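Local coordinates for putative major capsid protein (Cafeteriavirus-dependent mavirus, PDB 6G44) that probably builds the shell of the virophage particle, its double jelly-roll subunits associating in threes as the main structural unit of the capsid, at residues 84-89 / 192-196; 242-246 / 346-350. One frame throughout, in Å; residues are numbered along the deposited sequence.

Contact 1 of 2, residues 84-89 / 192-196; sequences KNILAD and GSTSV
Where two paired strands fray into loops, water often takes over from direct backbone bonds, and residues 84-89 and 192-196 illustrate the principle. Their end-to-end directions differ by 134°, so the two segments run roughly antiparallel. Gly192 starts the second segment with positive phi (76/3), its O 3.9 Å from Ala88 CB; one water joins its N (2.8 Å) to Asp89 OD1 (2.7 Å). Ser193 is extended, and its O accepts from two waters, one leading to Asp89 N and the other to Leu87 O. Thr194 (-121/16) makes a direct hydrogen bond, its O accepting from Ile86 N at 2.9 Å (N-H...O angle 151°). Its CA also makes a CH...O contact of 3.1 Å with Ile86 O. With chi1 at p, Thr194 OG1 reaches a further water, which accepts from Asn85 N, a residue of positive phi (82/23). Ser195 lies opposite Lys84, with 4.4 Å between their CA atoms. At Val196 (chi1 p) the contact turns apolar: CG1 meets CD1 of Ile86, rotamer mt, at 4.0 Å. The pairing continues with Ile83, so the arrangement is the hydrated, opening end of the antiparallel strands 74-84 and 195-205 in a jelly-roll sheet.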
ATOM      1  N   LYS C  84     -25.418  25.987   8.990  1.00 15.22           N
ATOM      2  CA  LYS C  84     -25.595  27.265   9.693  1.00 16.28           C
ATOM      3  C   LYS C  84     -24.905  27.264  11.046  1.00 16.56           C
ATOM      4  O   LYS C  84     -24.564  26.206  11.593  1.00 16.12           O
ATOM      5  CB  LYS C  84     -27.088  27.551   9.893  1.00 17.58           C
ATOM      6  CG  LYS C  84     -27.886  27.568   8.603  1.00 20.66           C
ATOM      7  CD  LYS C  84     -29.372  27.779   8.890  1.00 24.12           C
ATOM      8  CE  LYS C  84     -30.236  27.293   7.749  1.00 28.57           C
ATOM      9  NZ  LYS C  84     -31.643  27.002   8.178  1.00 32.69           N
ATOM     10  N   ASN C  85     -24.731  28.482  11.584  1.00 16.21           N
ATOM     11  CA  ASN C  85     -24.144  28.742  12.927  1.00 17.01           C
ATOM     12  C   ASN C  85     -22.613  28.729  12.917  1.00 16.26           C
ATOM     13  O   ASN C  85     -21.990  28.555  13.964  1.00 16.75           O
ATOM     14  CB  ASN C  85     -24.665  27.793  14.030  1.00 17.65           C
ATOM     15  CG  ASN C  85     -26.180  27.791  14.157  1.00 18.42           C
ATOM     16  OD1 ASN C  85     -26.856  28.747  13.739  1.00 20.65           O
ATOM     17  ND2 ASN C  85     -26.719  26.709  14.703  1.00 19.65           N
ATOM     18  N   ILE C  86     -22.017  28.980  11.751  1.00 16.64           N
ATOM     19  CA  ILE C  86     -20.572  29.067  11.610  1.00 16.69           C
ATOM     20  C   ILE C  86     -20.121  30.478  11.937  1.00 16.94           C
ATOM     21  O   ILE C  86     -20.598  31.427  11.336  1.00 17.37           O
ATOM     22  CB  ILE C  86     -20.124  28.727  10.173  1.00 16.95           C
ATOM     23  CG1 ILE C  86     -20.645  27.347   9.739  1.00 17.08           C
ATOM     24  CG2 ILE C  86     -18.601  28.769  10.059  1.00 16.88           C
ATOM     25  CD1 ILE C  86     -20.478  27.100   8.261  1.00 17.47           C
ATOM     26  N   LEU C  87     -19.165  30.600  12.855  1.00 16.68           N
ATOM     27  CA  LEU C  87     -18.603  31.917  13.218  1.00 17.91           C
ATOM     28  C   LEU C  87     -18.238  32.701  11.967  1.00 18.49           C
ATOM     29  O   LEU C  87     -17.635  32.178  11.028  1.00 17.05           O
ATOM     30  CB  LEU C  87     -17.375  31.755  14.122  1.00 18.71           C
ATOM     31  CG  LEU C  87     -16.817  33.059  14.722  1.00 20.40           C
ATOM     32  CD1 LEU C  87     -17.744  33.602  15.796  1.00 22.06           C
ATOM     33  CD2 LEU C  87     -15.432  32.800  15.294  1.00 20.60           C
ATOM     34  N   ALA C  88     -18.595  33.987  11.925  1.00 19.44           N
ATOM     35  CA  ALA C  88     -18.296  34.805  10.771  1.00 20.87           C
ATOM     36  C   ALA C  88     -16.794  34.842  10.513  1.00 20.89           C
ATOM     37  O   ALA C  88     -16.008  34.759  11.442  1.00 22.20           O
ATOM     38  CB  ALA C  88     -18.833  36.221  10.983  1.00 21.92           C
ATOM     39  N   ASP C  89     -16.423  34.953   9.240  1.00 23.63           N
ATOM     40  CA  ASP C  89     -15.012  35.000   8.795  1.00 26.17           C
ATOM     41  C   ASP C  89     -14.257  33.673   8.957  1.00 25.39           C
ATOM     42  O   ASP C  89     -13.033  33.660   8.978  1.00 27.04           O
ATOM     43  CB  ASP C  89     -14.218  36.157   9.450  1.00 31.17           C
ATOM     44  CG  ASP C  89     -14.869  37.513   9.219  1.00 36.04           C
ATOM     45  OD1 ASP C  89     -15.182  37.824   8.043  1.00 40.39           O
ATOM     46  OD2 ASP C  89     -15.075  38.254  10.209  1.00 41.37           O
ATOM     47  N   GLY C 192     -19.325  38.459   5.832  1.00 24.97           N
ATOM     48  CA  GLY C 192     -20.030  38.337   7.106  1.00 25.34           C
ATOM     49  C   GLY C 192     -20.952  37.133   7.267  1.00 24.14           C
ATOM     50  O   GLY C 192     -21.614  36.989   8.307  1.00 23.55           O
ATOM     51  N   SER C 193     -20.995  36.247   6.269  1.00 22.95           N
ATOM     52  CA  SER C 193     -21.929  35.128   6.337  1.00 22.29           C
ATOM     53  C   SER C 193     -21.515  34.121   7.421  1.00 20.35           C
ATOM     54  O   SER C 193     -20.338  34.009   7.765  1.00 21.69           O
ATOM     55  CB  SER C 193     -22.095  34.452   4.974  1.00 23.13           C
ATOM     56  OG  SER C 193     -20.860  34.057   4.419  1.00 22.96           O
ATOM     57  N   THR C 194     -22.519  33.449   7.963  1.00 19.02           N
ATOM     58  CA  THR C 194     -22.368  32.470   9.028  1.00 18.86           C
ATOM     59  C   THR C 194     -22.908  31.095   8.581  1.00 17.91           C
ATOM     60  O   THR C 194     -23.167  30.211   9.390  1.00 17.46           O
ATOM     61  CB  THR C 194     -23.096  32.915  10.301  1.00 19.80           C
ATOM     62  OG1 THR C 194     -24.470  33.168   9.999  1.00 19.97           O
ATOM     63  CG2 THR C 194     -22.434  34.186  10.865  1.00 20.21           C
ATOM     64  N   SER C 195     -23.086  30.946   7.277  1.00 18.89           N
ATOM     65  CA  SER C 195     -23.577  29.706   6.701  1.00 17.85           C
ATOM     66  C   SER C 195     -22.918  29.445   5.363  1.00 17.92           C
ATOM     67  O   SER C 195     -22.384  30.351   4.729  1.00 19.20           O
ATOM     68  CB  SER C 195     -25.084  29.744   6.549  1.00 19.75           C
ATOM     69  OG  SER C 195     -25.485  30.792   5.675  1.00 22.42           O
ATOM     70  N   VAL C 196     -22.973  28.183   4.929  1.00 16.04           N
ATOM     71  CA  VAL C 196     -22.450  27.795   3.631  0.50 15.34           C
ATOM     72  C   VAL C 196     -23.407  26.781   2.995  1.00 15.18           C
ATOM     73  O   VAL C 196     -24.035  26.011   3.710  1.00 14.63           O
ATOM     74  CB  VAL C 196     -21.000  27.254   3.776  0.50 15.16           C
ATOM     75  CG1 VAL C 196     -20.957  25.919   4.503  0.50 14.84           C
ATOM     76  CG2 VAL C 196     -20.301  27.147   2.432  0.50 14.36           C
TER
HETATM   77  O   HOH W   1     -25.990  30.817  10.475  1.00 22.67           O
HETATM   78  O   HOH W   2     -18.202  31.983   8.298  1.00 22.71           O
HETATM   79  O   HOH W   3     -18.043  35.390   6.934  1.00 30.33           O
HETATM   80  O   HOH W   4     -16.761  37.461   5.893  1.00 39.12           O

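Contact 2 of 2, residues 242-246 / 346-350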
ATOM      1  N   ILE C 242     -23.119  14.180   6.909  1.00 11.38           N
ATOM      2  CA  ILE C 242     -22.277  15.346   6.941  1.00 11.73           C
ATOM      3  C   ILE C 242     -21.287  15.311   8.099  1.00 11.47           C
ATOM      4  O   ILE C 242     -21.639  15.064   9.237  1.00 11.72           O
ATOM      5  CB  ILE C 242     -23.162  16.629   7.027  1.00 12.64           C
ATOM      6  CG1 ILE C 242     -24.159  16.662   5.849  1.00 13.01           C
ATOM      7  CG2 ILE C 242     -22.317  17.899   7.099  1.00 13.01           C
ATOM      8  CD1 ILE C 242     -23.530  16.860   4.477  1.00 14.01           C
ATOM      9  N   GLY C 243     -20.028  15.538   7.757  1.00 10.77           N
ATOM     10  CA  GLY C 243     -18.974  15.726   8.736  1.00 11.52           C
ATOM     11  C   GLY C 243     -18.422  17.124   8.817  1.00 10.75           C
ATOM     12  O   GLY C 243     -18.167  17.764   7.789  1.00 11.03           O
ATOM     13  N   ILE C 244     -18.246  17.608  10.059  1.00 11.58           N
ATOM     14  CA  ILE C 244     -17.709  18.942  10.342  1.00 11.71           C
ATOM     15  C   ILE C 244     -16.639  18.773  11.405  1.00 11.27           C
ATOM     16  O   ILE C 244     -16.900  18.204  12.455  1.00 11.74           O
ATOM     17  CB  ILE C 244     -18.806  19.943  10.820  1.00 12.49           C
ATOM     18  CG1 ILE C 244     -19.936  20.029   9.781  1.00 12.86           C
ATOM     19  CG2 ILE C 244     -18.170  21.297  11.042  1.00 12.68           C
ATOM     20  CD1 ILE C 244     -21.157  20.805  10.236  1.00 13.21           C
ATOM     21  N   ALA C 245     -15.427  19.240  11.099  1.00 11.31           N
ATOM     22  CA  ALA C 245     -14.317  19.200  12.046  1.00 12.01           C
ATOM     23  C   ALA C 245     -14.690  19.860  13.377  1.00 12.69           C
ATOM     24  O   ALA C 245     -15.439  20.847  13.424  1.00 13.11           O
ATOM     25  CB  ALA C 245     -13.092  19.863  11.473  1.00 12.05           C
ATOM     26  N   ASP C 246     -14.170  19.284  14.449  1.00 12.39           N
ATOM     27  CA  ASP C 246     -14.465  19.725  15.808  1.00 14.10           C
ATOM     28  C   ASP C 246     -13.836  21.044  16.182  1.00 14.87           C
ATOM     29  O   ASP C 246     -14.170  21.548  17.254  1.00 17.85           O
ATOM     30  CB  ASP C 246     -14.104  18.595  16.776  1.00 14.49           C
ATOM     31  CG  ASP C 246     -14.933  17.361  16.506  1.00 15.36           C
ATOM     32  OD1 ASP C 246     -16.148  17.380  16.875  1.00 17.63           O
ATOM     33  OD2 ASP C 246     -14.449  16.414  15.830  1.00 13.54           O
ATOM     34  N   LYS C 346     -22.678  15.427  19.761  1.00 22.93           N
ATOM     35  CA  LYS C 346     -22.500  16.324  18.634  1.00 23.14           C
ATOM     36  C   LYS C 346     -23.013  15.560  17.421  1.00 21.71           C
ATOM     37  O   LYS C 346     -22.781  14.348  17.316  1.00 24.26           O
ATOM     38  CB  LYS C 346     -21.028  16.631  18.451  1.00 24.86           C
ATOM     39  CG  LYS C 346     -20.440  17.567  19.493  1.00 27.70           C
ATOM     40  CD  LYS C 346     -18.940  17.667  19.262  1.00 31.41           C
ATOM     41  CE  LYS C 346     -18.377  19.062  19.465  1.00 33.96           C
ATOM     42  NZ  LYS C 346     -17.107  19.208  18.693  1.00 31.99           N
ATOM     43  N   LYS C 347     -23.669  16.239  16.497  1.00 18.74           N
ATOM     44  CA  LYS C 347     -24.271  15.534  15.372  1.00 17.80           C
ATOM     45  C   LYS C 347     -23.293  15.199  14.224  1.00 14.79           C
ATOM     46  O   LYS C 347     -23.576  14.296  13.445  1.00 14.53           O
ATOM     47  CB  LYS C 347     -25.439  16.326  14.798  1.00 21.44           C
ATOM     48  CG  LYS C 347     -26.632  16.489  15.735  1.00 24.58           C
ATOM     49  CD  LYS C 347     -27.708  17.345  15.059  1.00 28.44           C
ATOM     50  CE  LYS C 347     -29.093  17.207  15.682  1.00 32.65           C
ATOM     51  NZ  LYS C 347     -29.548  15.796  15.805  1.00 35.69           N
ATOM     52  N   PHE C 348     -22.192  15.932  14.104  1.00 13.55           N
ATOM     53  CA  PHE C 348     -21.363  15.874  12.886  1.00 12.92           C
ATOM     54  C   PHE C 348     -19.944  15.396  13.158  1.00 12.23           C
ATOM     55  O   PHE C 348     -19.060  15.585  12.341  1.00 12.94           O
ATOM     56  CB  PHE C 348     -21.423  17.225  12.156  1.00 13.49           C
ATOM     57  CG  PHE C 348     -22.837  17.714  11.990  1.00 14.49           C
ATOM     58  CD1 PHE C 348     -23.703  17.048  11.168  1.00 14.59           C
ATOM     59  CD2 PHE C 348     -23.313  18.793  12.729  1.00 14.91           C
ATOM     60  CE1 PHE C 348     -25.018  17.438  11.056  1.00 15.61           C
ATOM     61  CE2 PHE C 348     -24.641  19.183  12.621  1.00 15.21           C
ATOM     62  CZ  PHE C 348     -25.485  18.505  11.801  1.00 15.56           C
ATOM     63  N   ALA C 349     -19.777  14.769  14.313  1.00 12.39           N
ATOM     64  CA  ALA C 349     -18.490  14.257  14.814  1.00 12.76           C
ATOM     65  C   ALA C 349     -18.378  12.762  14.618  1.00 12.30           C
ATOM     66  O   ALA C 349     -19.347  12.094  14.289  1.00 12.48           O
ATOM     67  CB  ALA C 349     -18.378  14.578  16.299  1.00 12.95           C
ATOM     68  N   PRO C 350     -17.164  12.214  14.804  1.00 11.85           N
ATOM     69  CA  PRO C 350     -17.006  10.759  14.737  1.00 11.92           C
ATOM     70  C   PRO C 350     -17.911  10.002  15.699  1.00 11.86           C
ATOM     71  O   PRO C 350     -18.223  10.475  16.804  1.00 12.94           O
ATOM     72  CB  PRO C 350     -15.541  10.567  15.138  1.00 11.64           C
ATOM     73  CG  PRO C 350     -14.864  11.830  14.703  1.00 12.07           C
ATOM     74  CD  PRO C 350     -15.872  12.872  15.074  1.00 11.61           C
TER
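A short strand with one edge already paired can still receive a loop on the other, and residues 242-246 illustrate this with one backbone bond, one ring and one salt bridge. Gly243 bonds through its backbone to Gly97 of strand 96-98, while the NH of Ile244 donates to Phe348 O (N to O 3.2 Å, nearly straight at 173°). Phe348 dominates the apolar part. Its CA-to-CB bond points toward the strand and chi1 of -49° (m) sets the ring beside the isoleucines, so that Phe348 CD2 lies 3.9 Å from Ile244 CD1, and Phe348 CD1 lies 4.2 Å from Ile242 CB. Ile244 is mt, its CD1 extended to the ring; Ile242 is mm, and the end of its side chain turns away to Phe79 and Ala81 of strand 74-84. The ring edge comes within 3.5 Å of Ile242 O, a buried carbonyl oxygen with no polar partner in the model. Past the strand, Asp246 in the m rotamer swings its carboxylate to the loop. OD1 forms a salt bridge with Lys346 NZ at 2.8 Å, the lysine reaching it with chi3 between wells (141°), and also lies 3.6 Å from Ala349 CB. OD2 bonds to Ile154 N and sits 3.9 Å from Pro350 CD. Since 346-350 joins strands 334-341 and 355-363 of the second barrel, the arrangement is an interface between the two halves of a double jelly-roll.

The two contacts follow one another in series: contact 1 is complete before contact 2 begins. Their centres are 16 Å apart and their nearest atoms about 7 Å, so they do not touch, yet they share neighbours. Strand 74-84 runs into contact 1, and its Phe79, Ala81 and Ile83 pack against isoleucines of contact 2; the loop leaving contact 1 leads to strand 96-98, the partner of 242-244. Asp256 also serves both, its O bonding Asn85 ND2 and its OD2 Lys347 N. The pair shows two levels of organisation: contact 1 lies at the surface and joins parts of the first jelly-roll, whereas contact 2, deeper in the chain, joins that half to the second.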